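Local coordinates for extracellular solute-binding protein, family 3 (Methylophaga aminisulfidivorans MP, PDB 5SV6) that is of unknown function but has a periplasmic binding protein-like architecture and, as the MxaJ protein, is probably linked to the bacterial methanol dehydrogenase system, at residues Phe93-Lys101 / Val107-Val117; Gly65-Ile73 / Lys278-Ile288. All coordinates share one frame; numbering follows the deposited sequence.

Contact 1: residues Phe93-Lys101 / Val107-Val117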
ATOM      1  N   PHE A  93      -6.133 -10.701   0.030  1.00 17.33           N
ATOM      2  CA  PHE A  93      -7.216 -11.696  -0.086  1.00 15.21           C
ATOM      3  C   PHE A  93      -8.561 -11.291   0.533  1.00 14.81           C
ATOM      4  O   PHE A  93      -9.511 -12.078   0.522  1.00 15.03           O
ATOM      5  CB  PHE A  93      -6.795 -13.028   0.548  1.00 19.09           C
ATOM      6  CG  PHE A  93      -5.637 -13.679  -0.133  1.00 21.42           C
ATOM      7  CD1 PHE A  93      -4.410 -13.783   0.505  1.00 22.43           C
ATOM      8  CD2 PHE A  93      -5.761 -14.167  -1.424  1.00 23.74           C
ATOM      9  CE1 PHE A  93      -3.330 -14.372  -0.126  1.00 23.55           C
ATOM     10  CE2 PHE A  93      -4.679 -14.763  -2.063  1.00 24.06           C
ATOM     11  CZ  PHE A  93      -3.467 -14.865  -1.413  1.00 24.00           C
ATOM     12  N   LEU A  94      -8.645 -10.090   1.086  1.00 11.32           N
ATOM     13  CA  LEU A  94      -9.867  -9.659   1.760  1.00 11.75           C
ATOM     14  C   LEU A  94     -11.075  -9.603   0.825  1.00 11.60           C
ATOM     15  O   LEU A  94     -12.192  -9.931   1.213  1.00 12.39           O
ATOM     16  CB  LEU A  94      -9.656  -8.291   2.399  1.00 13.57           C
ATOM     17  CG  LEU A  94      -8.769  -8.279   3.642  1.00 13.08           C
ATOM     18  CD1 LEU A  94      -8.584  -6.845   4.121  1.00 11.45           C
ATOM     19  CD2 LEU A  94      -9.418  -9.122   4.716  1.00 12.79           C
ATOM     20  N   VAL A  95     -10.837  -9.165  -0.401  1.00 11.09           N
ATOM     21  CA  VAL A  95     -11.912  -9.004  -1.364  1.00 10.90           C
ATOM     22  C   VAL A  95     -12.477 -10.364  -1.771  1.00 12.24           C
ATOM     23  O   VAL A  95     -13.679 -10.589  -1.710  1.00 11.47           O
ATOM     24  CB  VAL A  95     -11.433  -8.233  -2.605  1.00  9.82           C
ATOM     25  CG1 VAL A  95     -12.432  -8.388  -3.759  1.00  9.74           C
ATOM     26  CG2 VAL A  95     -11.206  -6.757  -2.263  1.00 10.82           C
ATOM     27  N   THR A  96     -11.601 -11.279  -2.169  1.00 11.29           N
ATOM     28  CA  THR A  96     -12.050 -12.544  -2.742  1.00 12.38           C
ATOM     29  C   THR A  96     -12.494 -13.582  -1.723  1.00 14.53           C
ATOM     30  O   THR A  96     -13.381 -14.386  -2.008  1.00 15.13           O
ATOM     31  CB  THR A  96     -10.957 -13.166  -3.625  1.00 16.51           C
ATOM     32  OG1 THR A  96      -9.747 -13.284  -2.866  1.00 17.36           O
ATOM     33  CG2 THR A  96     -10.694 -12.287  -4.823  1.00 16.52           C
ATOM     34  N   GLU A  97     -11.890 -13.578  -0.540  1.00 13.57           N
ATOM     35  CA  GLU A  97     -12.201 -14.613   0.444  1.00 16.77           C
ATOM     36  C   GLU A  97     -13.192 -14.172   1.520  1.00 16.40           C
ATOM     37  O   GLU A  97     -13.767 -14.996   2.219  1.00 16.95           O
ATOM     38  CB  GLU A  97     -10.914 -15.170   1.058  1.00 20.37           C
ATOM     39  CG  GLU A  97      -9.909 -15.624  -0.002  1.00 23.42           C
ATOM     40  CD  GLU A  97      -9.013 -16.751   0.471  1.00 29.09           C
ATOM     41  OE1 GLU A  97      -9.548 -17.810   0.862  1.00 37.72           O
ATOM     42  OE2 GLU A  97      -7.775 -16.583   0.447  1.00 30.80           O
ATOM     43  N   LYS A  98     -13.399 -12.868   1.656  1.00 14.45           N
ATOM     44  CA  LYS A  98     -14.301 -12.381   2.685  1.00 13.47           C
ATOM     45  C   LYS A  98     -15.477 -11.592   2.108  1.00 13.59           C
ATOM     46  O   LYS A  98     -16.639 -12.019   2.217  1.00 12.73           O
ATOM     47  CB  LYS A  98     -13.528 -11.546   3.715  1.00 14.65           C
ATOM     48  CG  LYS A  98     -12.707 -12.374   4.704  1.00 18.39           C
ATOM     49  CD  LYS A  98     -13.631 -13.232   5.566  1.00 21.11           C
ATOM     50  CE  LYS A  98     -12.925 -13.826   6.779  1.00 24.62           C
ATOM     51  NZ  LYS A  98     -12.002 -14.922   6.388  1.00 25.17           N
ATOM     52  N   LEU A  99     -15.175 -10.443   1.507  1.00 10.61           N
ATOM     53  CA  LEU A  99     -16.218  -9.554   0.974  1.00 10.88           C
ATOM     54  C   LEU A  99     -17.108 -10.256  -0.047  1.00 10.95           C
ATOM     55  O   LEU A  99     -18.329 -10.272   0.084  1.00 10.53           O
ATOM     56  CB  LEU A  99     -15.585  -8.325   0.326  1.00  9.79           C
ATOM     57  CG  LEU A  99     -16.524  -7.284  -0.275  1.00  9.15           C
ATOM     58  CD1 LEU A  99     -17.313  -6.580   0.816  1.00 10.68           C
ATOM     59  CD2 LEU A  99     -15.738  -6.297  -1.095  1.00  7.60           C
ATOM     60  N   LEU A 100     -16.495 -10.837  -1.074  1.00 11.52           N
ATOM     61  CA  LEU A 100     -17.271 -11.460  -2.150  1.00 10.45           C
ATOM     62  C   LEU A 100     -17.938 -12.766  -1.730  1.00 13.02           C
ATOM     63  O   LEU A 100     -18.704 -13.351  -2.500  1.00 13.90           O
ATOM     64  CB  LEU A 100     -16.393 -11.685  -3.383  1.00 10.73           C
ATOM     65  CG  LEU A 100     -15.866 -10.416  -4.057  1.00 10.15           C
ATOM     66  CD1 LEU A 100     -14.950 -10.750  -5.242  1.00 11.77           C
ATOM     67  CD2 LEU A 100     -17.033  -9.522  -4.486  1.00 10.31           C
ATOM     68  N   LYS A 101     -17.639 -13.223  -0.516  1.00 12.76           N
ATOM     69  CA  LYS A 101     -18.247 -14.432   0.039  1.00 12.84           C
ATOM     70  C   LYS A 101     -19.208 -14.092   1.169  1.00 14.30           C
ATOM     71  O   LYS A 101     -19.612 -14.968   1.949  1.00 14.76           O
ATOM     72  CB  LYS A 101     -17.169 -15.402   0.533  1.00 13.04           C
ATOM     73  CG  LYS A 101     -16.341 -15.995  -0.597  1.00 16.65           C
ATOM     74  CD  LYS A 101     -15.487 -17.149  -0.092  1.00 23.25           C
ATOM     75  CE  LYS A 101     -14.877 -17.944  -1.246  1.00 27.81           C
ATOM     76  NZ  LYS A 101     -13.742 -17.243  -1.909  1.00 25.61           N
ATOM     77  N   VAL A 107     -14.480  -3.332   2.486  1.00  8.43           N
ATOM     78  CA  VAL A 107     -13.023  -3.396   2.489  1.00  8.75           C
ATOM     79  C   VAL A 107     -12.455  -1.982   2.436  1.00  7.70           C
ATOM     80  O   VAL A 107     -12.844  -1.178   1.586  1.00  7.62           O
ATOM     81  CB  VAL A 107     -12.480  -4.274   1.346  1.00  6.47           C
ATOM     82  CG1 VAL A 107     -10.968  -4.108   1.209  1.00  8.72           C
ATOM     83  CG2 VAL A 107     -12.821  -5.738   1.628  1.00  8.54           C
HETATM   84  N   MSE A 108     -11.531  -1.675   3.342  1.00  8.53           N
HETATM   85  CA  MSE A 108     -11.134  -0.277   3.562  1.00  9.45           C
HETATM   86  C   MSE A 108     -10.325   0.386   2.442  1.00  9.99           C
HETATM   87  O   MSE A 108     -10.447   1.587   2.226  1.00 11.14           O
HETATM   88  CB  MSE A 108     -10.397  -0.114   4.899  1.00  9.99           C
HETATM   89  CG  MSE A 108     -11.275  -0.356   6.127  1.00  8.80           C
HETATM   90 SE   MSE A 108     -12.882   0.779   6.172  1.00 21.49          SE
HETATM   91  CE  MSE A 108     -12.059   2.557   6.181  1.00  9.32           C
ATOM     92  N   GLY A 109      -9.491  -0.380   1.748  1.00  8.84           N
ATOM     93  CA  GLY A 109      -8.672   0.195   0.704  1.00  9.18           C
ATOM     94  C   GLY A 109      -8.416  -0.701  -0.499  1.00 11.36           C
ATOM     95  O   GLY A 109      -7.759  -1.740  -0.383  1.00 10.40           O
ATOM     96  N   VAL A 110      -8.941  -0.297  -1.653  1.00  8.82           N
ATOM     97  CA  VAL A 110      -8.600  -0.926  -2.929  1.00  8.10           C
ATOM     98  C   VAL A 110      -8.374   0.195  -3.942  1.00 10.73           C
ATOM     99  O   VAL A 110      -8.742   1.349  -3.683  1.00  9.15           O
ATOM    100  CB  VAL A 110      -9.705  -1.886  -3.449  1.00  9.30           C
ATOM    101  CG1 VAL A 110      -9.985  -3.017  -2.443  1.00  9.60           C
ATOM    102  CG2 VAL A 110     -10.979  -1.120  -3.798  1.00  9.47           C
ATOM    103  N   ASP A 111      -7.763  -0.120  -5.083  1.00  9.86           N
ATOM    104  CA  ASP A 111      -7.639   0.883  -6.142  1.00  9.08           C
ATOM    105  C   ASP A 111      -9.034   1.299  -6.605  1.00 10.56           C
ATOM    106  O   ASP A 111      -9.923   0.457  -6.732  1.00 11.37           O
ATOM    107  CB  ASP A 111      -6.883   0.341  -7.358  1.00 11.79           C
ATOM    108  CG  ASP A 111      -5.406   0.082  -7.086  1.00 13.10           C
ATOM    109  OD1 ASP A 111      -4.888   0.506  -6.031  1.00 13.04           O
ATOM    110  OD2 ASP A 111      -4.757  -0.548  -7.954  1.00 13.85           O
ATOM    111  N   LYS A 112      -9.227   2.592  -6.849  1.00  9.16           N
ATOM    112  CA  LYS A 112     -10.475   3.070  -7.442  1.00 10.70           C
ATOM    113  C   LYS A 112     -10.764   2.294  -8.728  1.00 12.80           C
ATOM    114  O   LYS A 112      -9.866   2.063  -9.520  1.00 10.12           O
ATOM    115  CB  LYS A 112     -10.365   4.561  -7.763  1.00 11.96           C
ATOM    116  CG  LYS A 112     -11.577   5.118  -8.505  1.00 14.81           C
ATOM    117  CD  LYS A 112     -12.866   4.904  -7.710  1.00 13.66           C
ATOM    118  CE  LYS A 112     -14.094   5.234  -8.552  1.00 16.35           C
ATOM    119  NZ  LYS A 112     -15.377   5.062  -7.807  1.00 15.18           N
ATOM    120  N   GLY A 113     -12.006   1.865  -8.924  1.00 11.50           N
ATOM    121  CA  GLY A 113     -12.369   1.220 -10.173  1.00 15.69           C
ATOM    122  C   GLY A 113     -11.993  -0.250 -10.308  1.00 16.52           C
ATOM    123  O   GLY A 113     -12.140  -0.816 -11.396  1.00 15.87           O
ATOM    124  N   ASP A 114     -11.473  -0.845  -9.230  1.00 11.72           N
ATOM    125  CA  ASP A 114     -11.271  -2.295  -9.135  1.00 12.74           C
ATOM    126  C   ASP A 114     -12.525  -2.970  -9.700  1.00 13.36           C
ATOM    127  O   ASP A 114     -13.629  -2.715  -9.226  1.00 12.53           O
ATOM    128  CB  ASP A 114     -11.075  -2.672  -7.652  1.00 12.23           C
ATOM    129  CG  ASP A 114     -10.757  -4.153  -7.428  1.00 16.06           C
ATOM    130  OD1 ASP A 114     -11.370  -5.027  -8.074  1.00 13.82           O
ATOM    131  OD2 ASP A 114      -9.900  -4.441  -6.558  1.00 18.34           O
ATOM    132  N   PRO A 115     -12.358  -3.815 -10.730  1.00 15.24           N
ATOM    133  CA  PRO A 115     -13.482  -4.403 -11.474  1.00 14.86           C
ATOM    134  C   PRO A 115     -14.324  -5.381 -10.666  1.00 11.38           C
ATOM    135  O   PRO A 115     -15.456  -5.678 -11.052  1.00 12.67           O
ATOM    136  CB  PRO A 115     -12.789  -5.147 -12.627  1.00 16.72           C
ATOM    137  CG  PRO A 115     -11.437  -4.489 -12.741  1.00 18.36           C
ATOM    138  CD  PRO A 115     -11.059  -4.164 -11.333  1.00 15.76           C
ATOM    139  N   ARG A 116     -13.780  -5.863  -9.560  1.00 11.41           N
ATOM    140  CA  ARG A 116     -14.383  -6.948  -8.805  1.00 12.50           C
ATOM    141  C   ARG A 116     -15.498  -6.490  -7.873  1.00 12.10           C
ATOM    142  O   ARG A 116     -16.263  -7.308  -7.360  1.00 10.53           O
ATOM    143  CB  ARG A 116     -13.311  -7.670  -7.991  1.00 11.77           C
ATOM    144  CG  ARG A 116     -12.212  -8.320  -8.853  1.00 13.94           C
ATOM    145  CD  ARG A 116     -11.046  -8.808  -7.994  1.00 15.74           C
ATOM    146  NE  ARG A 116     -10.484  -7.727  -7.187  1.00 14.32           N
ATOM    147  CZ  ARG A 116      -9.698  -7.911  -6.132  1.00 15.69           C
ATOM    148  NH1 ARG A 116      -9.382  -9.135  -5.748  1.00 17.13           N
ATOM    149  NH2 ARG A 116      -9.238  -6.871  -5.453  1.00 15.00           N
ATOM    150  N   VAL A 117     -15.568  -5.184  -7.650  1.00 10.77           N
ATOM    151  CA  VAL A 117     -16.379  -4.624  -6.573  1.00 11.23           C
ATOM    152  C   VAL A 117     -16.928  -3.273  -6.995  1.00 10.84           C
ATOM    153  O   VAL A 117     -16.563  -2.758  -8.055  1.00 11.74           O
ATOM    154  CB  VAL A 117     -15.515  -4.435  -5.294  1.00  8.76           C
ATOM    155  CG1 VAL A 117     -15.143  -5.776  -4.678  1.00 10.57           C
ATOM    156  CG2 VAL A 117     -14.254  -3.628  -5.608  1.00 10.62           C
TER
HETATM  157  O   HOH W   1      -8.792 -10.385  -2.766  1.00 17.37           O
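V95 lies over one face of the R116 guanidinium: its CG1 stands 3.6 Å above the plane, over the centre of the group, and is 3.7 Å from R116 CZ. The other branch, V95 CG2, reaches V110 CG1 at 3.9 Å, the two valines crossing at about a right angle. L99 extends the apolar layer. With its CG anti to the backbone N (chi1 -180°), L99 sends CD2 to V117 CG1 at 3.7 Å, while L99 CB and L94 CB both rest on V107 CG2. Helix 94-99 packs on strand 106-111, through V107 and V110, and on V117 after its two turns, the helix and second strand of a beta-alpha-beta crossover (82-87, 94-99, 106-111) in the α/β architecture of a family 3 solute-binding protein; C50 of the parallel neighbour strand 47-52 also touches L99 and V107. In the next shell, D114 fixes the arginine. R116 NE donates to D114 OD1 at 3.0 Å and R116 NH2 to D114 OD2 at 2.8 Å, a side-on, two-nitrogen salt bridge within 4° of the guanidinium plane. D114 OD1 uses its anti lone pair for R116 N, closing an Asx turn. R116 NH1 and T96 N donate to one water, which bridges the segments.

Contact 2: residues Gly65-Ile73 / Lys278-Ile288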
ATOM      1  N   GLY A  65      -3.519  -0.367  13.187  1.00 10.05           N
ATOM      2  CA  GLY A  65      -3.198   0.067  11.839  1.00  9.54           C
ATOM      3  C   GLY A  65      -3.963   1.319  11.431  1.00  9.65           C
ATOM      4  O   GLY A  65      -5.001   1.617  12.013  1.00  9.97           O
ATOM      5  N   PHE A  66      -3.475   2.037  10.422  1.00  9.65           N
ATOM      6  CA  PHE A  66      -4.141   3.281  10.009  1.00 10.17           C
ATOM      7  C   PHE A  66      -5.533   3.060   9.410  1.00  8.94           C
ATOM      8  O   PHE A  66      -6.428   3.898   9.590  1.00  7.36           O
ATOM      9  CB  PHE A  66      -3.244   4.190   9.134  1.00  8.87           C
ATOM     10  CG  PHE A  66      -3.112   3.764   7.688  1.00  8.96           C
ATOM     11  CD1 PHE A  66      -4.083   4.093   6.754  1.00  8.85           C
ATOM     12  CD2 PHE A  66      -1.982   3.101   7.255  1.00  9.77           C
ATOM     13  CE1 PHE A  66      -3.947   3.725   5.432  1.00 10.18           C
ATOM     14  CE2 PHE A  66      -1.844   2.729   5.940  1.00 10.18           C
ATOM     15  CZ  PHE A  66      -2.826   3.040   5.023  1.00  8.21           C
ATOM     16  N   GLU A  67      -5.733   1.936   8.728  1.00  8.20           N
ATOM     17  CA  GLU A  67      -7.078   1.625   8.215  1.00  9.21           C
ATOM     18  C   GLU A  67      -8.053   1.240   9.330  1.00  9.00           C
ATOM     19  O   GLU A  67      -9.277   1.366   9.167  1.00  8.60           O
ATOM     20  CB  GLU A  67      -7.041   0.530   7.133  1.00  8.34           C
ATOM     21  CG  GLU A  67      -6.404   0.972   5.798  1.00  8.23           C
ATOM     22  CD  GLU A  67      -6.459  -0.120   4.722  1.00  8.62           C
ATOM     23  OE1 GLU A  67      -6.767  -1.288   5.040  1.00 10.35           O
ATOM     24  OE2 GLU A  67      -6.205   0.196   3.549  1.00  9.46           O
ATOM     25  N   ASN A  68      -7.529   0.749  10.451  1.00  8.16           N
ATOM     26  CA  ASN A  68      -8.394   0.446  11.584  1.00  8.67           C
ATOM     27  C   ASN A  68      -8.981   1.750  12.132  1.00 10.41           C
ATOM     28  O   ASN A  68     -10.163   1.820  12.494  1.00  9.41           O
ATOM     29  CB  ASN A  68      -7.634  -0.295  12.696  1.00 10.19           C
ATOM     30  CG  ASN A  68      -7.025  -1.605  12.226  1.00  9.53           C
ATOM     31  OD1 ASN A  68      -5.920  -1.973  12.636  1.00 10.09           O
ATOM     32  ND2 ASN A  68      -7.738  -2.314  11.363  1.00  9.52           N
ATOM     33  N   GLN A  69      -8.137   2.779  12.194  1.00 10.24           N
ATOM     34  CA  GLN A  69      -8.561   4.109  12.605  1.00 12.54           C
ATOM     35  C   GLN A  69      -9.595   4.667  11.636  1.00 10.64           C
ATOM     36  O   GLN A  69     -10.588   5.258  12.051  1.00 10.54           O
ATOM     37  CB  GLN A  69      -7.373   5.073  12.635  1.00 12.11           C
ATOM     38  CG  GLN A  69      -6.567   5.057  13.901  1.00 18.66           C
ATOM     39  CD  GLN A  69      -5.891   6.395  14.133  1.00 23.99           C
ATOM     40  OE1 GLN A  69      -4.693   6.550  13.886  1.00 30.76           O
ATOM     41  NE2 GLN A  69      -6.666   7.384  14.581  1.00 19.59           N
ATOM     42  N   LEU A  70      -9.342   4.497  10.345  1.00  9.64           N
ATOM     43  CA  LEU A  70     -10.256   4.987   9.321  1.00  9.39           C
ATOM     44  C   LEU A  70     -11.609   4.303   9.419  1.00 10.16           C
ATOM     45  O   LEU A  70     -12.637   4.923   9.163  1.00  9.76           O
ATOM     46  CB  LEU A  70      -9.666   4.768   7.926  1.00  9.23           C
ATOM     47  CG  LEU A  70      -8.419   5.600   7.624  1.00  9.99           C
ATOM     48  CD1 LEU A  70      -7.852   5.252   6.258  1.00  8.23           C
ATOM     49  CD2 LEU A  70      -8.731   7.108   7.741  1.00 10.98           C
ATOM     50  N   ALA A  71     -11.600   3.023   9.780  1.00  8.31           N
ATOM     51  CA  ALA A  71     -12.835   2.251   9.884  1.00 10.93           C
ATOM     52  C   ALA A  71     -13.705   2.804  11.012  1.00 10.27           C
ATOM     53  O   ALA A  71     -14.930   2.885  10.895  1.00 10.85           O
ATOM     54  CB  ALA A  71     -12.516   0.776  10.130  1.00 10.89           C
ATOM     55  N   LYS A  72     -13.056   3.180  12.107  1.00 10.67           N
ATOM     56  CA  LYS A  72     -13.751   3.764  13.255  1.00 11.14           C
ATOM     57  C   LYS A  72     -14.403   5.100  12.872  1.00 13.69           C
ATOM     58  O   LYS A  72     -15.584   5.336  13.158  1.00 14.38           O
ATOM     59  CB  LYS A  72     -12.775   3.868  14.441  1.00 14.62           C
ATOM     60  CG  LYS A  72     -13.194   4.694  15.672  1.00 18.56           C
ATOM     61  CD  LYS A  72     -14.636   4.524  16.091  1.00 22.92           C
ATOM     62  CE  LYS A  72     -15.054   3.085  16.303  1.00 23.67           C
ATOM     63  NZ  LYS A  72     -16.369   2.897  15.601  1.00 21.45           N
ATOM     64  N   ILE A  73     -13.646   5.960  12.204  1.00 11.30           N
ATOM     65  CA  ILE A  73     -14.194   7.202  11.677  1.00 12.53           C
ATOM     66  C   ILE A  73     -15.389   6.939  10.755  1.00 14.05           C
ATOM     67  O   ILE A  73     -16.442   7.566  10.896  1.00 13.95           O
ATOM     68  CB  ILE A  73     -13.116   8.002  10.922  1.00 11.01           C
ATOM     69  CG1 ILE A  73     -12.041   8.480  11.905  1.00 13.01           C
ATOM     70  CG2 ILE A  73     -13.732   9.172  10.188  1.00 11.94           C
ATOM     71  CD1 ILE A  73     -10.855   9.144  11.238  1.00 11.64           C
ATOM     72  N   LYS A 278     -11.173  14.540   9.040  1.00 13.35           N
ATOM     73  CA  LYS A 278     -10.686  13.547  10.006  1.00 12.28           C
ATOM     74  C   LYS A 278      -9.925  12.424   9.315  1.00 12.13           C
ATOM     75  O   LYS A 278      -8.910  11.935   9.825  1.00 10.28           O
ATOM     76  CB  LYS A 278     -11.850  12.913  10.768  1.00 12.97           C
ATOM     77  CG  LYS A 278     -12.697  13.857  11.600  1.00 17.60           C
ATOM     78  CD  LYS A 278     -13.904  13.091  12.170  1.00 20.94           C
ATOM     79  CE  LYS A 278     -14.908  14.017  12.831  1.00 24.51           C
ATOM     80  NZ  LYS A 278     -14.320  14.701  14.000  1.00 24.73           N
ATOM     81  N   ILE A 279     -10.459  12.000   8.168  1.00 11.69           N
ATOM     82  CA  ILE A 279      -9.823  10.984   7.325  1.00 12.28           C
ATOM     83  C   ILE A 279      -8.443  11.444   6.839  1.00 11.39           C
ATOM     84  O   ILE A 279      -7.442  10.728   6.981  1.00 10.94           O
ATOM     85  CB  ILE A 279     -10.732  10.644   6.132  1.00 10.89           C
ATOM     86  CG1 ILE A 279     -11.949   9.850   6.619  1.00 11.55           C
ATOM     87  CG2 ILE A 279      -9.972   9.875   5.068  1.00 13.40           C
ATOM     88  CD1 ILE A 279     -13.019   9.663   5.570  1.00 13.12           C
ATOM     89  N   LYS A 280      -8.387  12.641   6.272  1.00 10.97           N
ATOM     90  CA  LYS A 280      -7.111  13.208   5.840  1.00 13.35           C
ATOM     91  C   LYS A 280      -6.123  13.388   7.000  1.00 10.49           C
ATOM     92  O   LYS A 280      -4.913  13.245   6.819  1.00 11.39           O
ATOM     93  CB  LYS A 280      -7.321  14.537   5.107  1.00 13.99           C
ATOM     94  CG  LYS A 280      -8.064  14.418   3.762  1.00 15.50           C
ATOM     95  CD  LYS A 280      -7.325  13.496   2.792  1.00 15.48           C
ATOM     96  CE  LYS A 280      -7.818  13.639   1.357  1.00 17.82           C
ATOM     97  NZ  LYS A 280      -9.223  13.202   1.144  1.00 17.32           N
ATOM     98  N   ALA A 281      -6.630  13.711   8.185  1.00 11.67           N
ATOM     99  CA  ALA A 281      -5.763  13.905   9.348  1.00 11.38           C
ATOM    100  C   ALA A 281      -5.057  12.618   9.778  1.00  9.30           C
ATOM    101  O   ALA A 281      -3.876  12.630  10.100  1.00  9.78           O
ATOM    102  CB  ALA A 281      -6.545  14.491  10.510  1.00 12.04           C
ATOM    103  N   VAL A 282      -5.790  11.516   9.783  1.00 10.18           N
ATOM    104  CA  VAL A 282      -5.205  10.213  10.078  1.00 11.22           C
ATOM    105  C   VAL A 282      -4.102   9.886   9.079  1.00  9.65           C
ATOM    106  O   VAL A 282      -3.009   9.465   9.456  1.00  9.04           O
ATOM    107  CB  VAL A 282      -6.280   9.097  10.038  1.00 11.18           C
ATOM    108  CG1 VAL A 282      -5.632   7.710  10.012  1.00 10.74           C
ATOM    109  CG2 VAL A 282      -7.217   9.231  11.226  1.00 13.99           C
ATOM    110  N   LEU A 283      -4.393  10.093   7.799  1.00  9.56           N
ATOM    111  CA  LEU A 283      -3.455   9.743   6.747  1.00  9.65           C
ATOM    112  C   LEU A 283      -2.184  10.579   6.842  1.00  9.50           C
ATOM    113  O   LEU A 283      -1.084  10.082   6.673  1.00 10.52           O
ATOM    114  CB  LEU A 283      -4.107   9.951   5.382  1.00 10.86           C
ATOM    115  CG  LEU A 283      -5.293   9.054   5.051  1.00 10.07           C
ATOM    116  CD1 LEU A 283      -5.966   9.543   3.792  1.00 10.01           C
ATOM    117  CD2 LEU A 283      -4.823   7.618   4.903  1.00  9.99           C
ATOM    118  N   LYS A 284      -2.358  11.860   7.123  1.00 10.19           N
ATOM    119  CA  LYS A 284      -1.245  12.799   7.225  1.00 12.08           C
ATOM    120  C   LYS A 284      -0.403  12.494   8.466  1.00 11.90           C
ATOM    121  O   LYS A 284       0.826  12.518   8.420  1.00 12.60           O
ATOM    122  CB  LYS A 284      -1.823  14.214   7.298  1.00 14.22           C
ATOM    123  CG  LYS A 284      -0.840  15.358   7.173  1.00 20.79           C
ATOM    124  CD  LYS A 284      -1.622  16.622   6.810  1.00 23.27           C
ATOM    125  CE  LYS A 284      -0.717  17.836   6.655  1.00 27.08           C
ATOM    126  NZ  LYS A 284       0.062  18.085   7.896  1.00 25.85           N
ATOM    127  N   ASP A 285      -1.070  12.192   9.573  1.00 11.26           N
ATOM    128  CA  ASP A 285      -0.372  11.803  10.797  1.00 11.72           C
ATOM    129  C   ASP A 285       0.471  10.553  10.591  1.00 11.40           C
ATOM    130  O   ASP A 285       1.568  10.425  11.141  1.00 10.99           O
ATOM    131  CB  ASP A 285      -1.373  11.563  11.916  1.00 12.76           C
ATOM    132  CG  ASP A 285      -0.729  11.019  13.159  1.00 14.59           C
ATOM    133  OD1 ASP A 285      -0.147  11.826  13.911  1.00 15.40           O
ATOM    134  OD2 ASP A 285      -0.810   9.788  13.381  1.00 14.55           O
ATOM    135  N   GLU A 286      -0.050   9.630   9.792  1.00  9.32           N
ATOM    136  CA  GLU A 286       0.675   8.411   9.457  1.00 11.09           C
ATOM    137  C   GLU A 286       1.952   8.701   8.655  1.00 12.35           C
ATOM    138  O   GLU A 286       2.891   7.906   8.672  1.00 15.08           O
ATOM    139  CB  GLU A 286      -0.244   7.458   8.679  1.00 10.97           C
ATOM    140  CG  GLU A 286       0.408   6.129   8.273  1.00 11.46           C
ATOM    141  CD  GLU A 286       0.576   5.131   9.426  1.00 16.19           C
ATOM    142  OE1 GLU A 286       0.083   5.385  10.549  1.00 13.49           O
ATOM    143  OE2 GLU A 286       1.199   4.073   9.192  1.00 13.87           O
ATOM    144  N   GLY A 287       1.985   9.833   7.953  1.00 12.05           N
ATOM    145  CA  GLY A 287       3.152  10.229   7.180  1.00 14.47           C
ATOM    146  C   GLY A 287       2.996   9.961   5.693  1.00 14.45           C
ATOM    147  O   GLY A 287       3.967   9.986   4.927  1.00 12.64           O
ATOM    148  N   ILE A 288       1.763   9.701   5.281  1.00 12.61           N
ATOM    149  CA  ILE A 288       1.460   9.321   3.906  1.00 11.51           C
ATOM    150  C   ILE A 288       1.432  10.545   3.006  1.00 14.70           C
ATOM    151  O   ILE A 288       0.747  11.518   3.322  1.00 12.99           O
ATOM    152  CB  ILE A 288       0.073   8.634   3.832  1.00 15.03           C
ATOM    153  CG1 ILE A 288       0.073   7.331   4.641  1.00 11.88           C
ATOM    154  CG2 ILE A 288      -0.348   8.392   2.375  1.00 13.88           C
ATOM    155  CD1 ILE A 288      -1.268   6.638   4.670  1.00 11.46           C
TER
HETATM  156  O   HOH W   2      -2.133   5.759  11.927  1.00 18.39           O
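V282 is a knob in a hole formed by F66, Q69, L70 and I73, the central feature of two nearly antiparallel helix segments (167° between directions, axes 9.9 Å apart). Packing is close here. V282 CG2 meets I73 CD1 at 3.6 Å, the two side chains sliding past each other in opposite directions, and the CG1 branch, anti to the backbone N, lies 3.9 Å from L70 CD2. L70 and I73 also reach I279, and L70 CD1 touches L283 CD2, the two side chains crossing at about a right angle.

At the start of helix 66-73, the F66 ring receives I288 CD1 over one face, a CH-pi contact 4.0 Å from the centroid and 14° off the normal. I288 follows G287, whose Schellman motif ends helix 278-286. L283 CD2 approaches obliquely, 4.0 Å from F66 CE1, and the E286 carboxylate also comes obliquely to the ring, OE2 near CD2 and OE1 near CB, planes 43° apart. A leucine in place of F66 has no flat face for the I288 methyl, and would probably leave that CH-pi contact unmade and a gap beside L283.

The other flank is looser and more polar. Q69 NE2 lies 3.9 Å from V282 CG2, and a water 2.6 Å from E286 OE1 makes at most a weak bond to Q69 OE1, having more acceptors around it than protons to give. E286 OE2 pairs with R221, so the buried carboxylate has a charged mate beyond the two helices. Direct contact is therefore almost wholly apolar, and the helices probably fit by shape rather than by direct polar pairing.

The centres of contacts 1 and 2 are about 19 Å apart, and both lie in the family 3 solute-binding region. Along the chain the order is 65-73, 93-101, 107-117, 278-288: contact 1 is local, its segments six residues apart, whereas contact 2 brings the C-terminal helix 276-286 back to helix 66-77 after 204 intervening residues. The two meet at M108, whose CE is 3.7 Å from A71 N, while its CB is 3.8 Å from E67 OE1. Strand 106-111, paired with 47-52 and 247-257, thus lies between helix 94-99 and helix 66-77; helix 66-77 faces it through M108 and helix 276-286 through contact 2, tying the last helix to the sheet of the beta-alpha-beta unit.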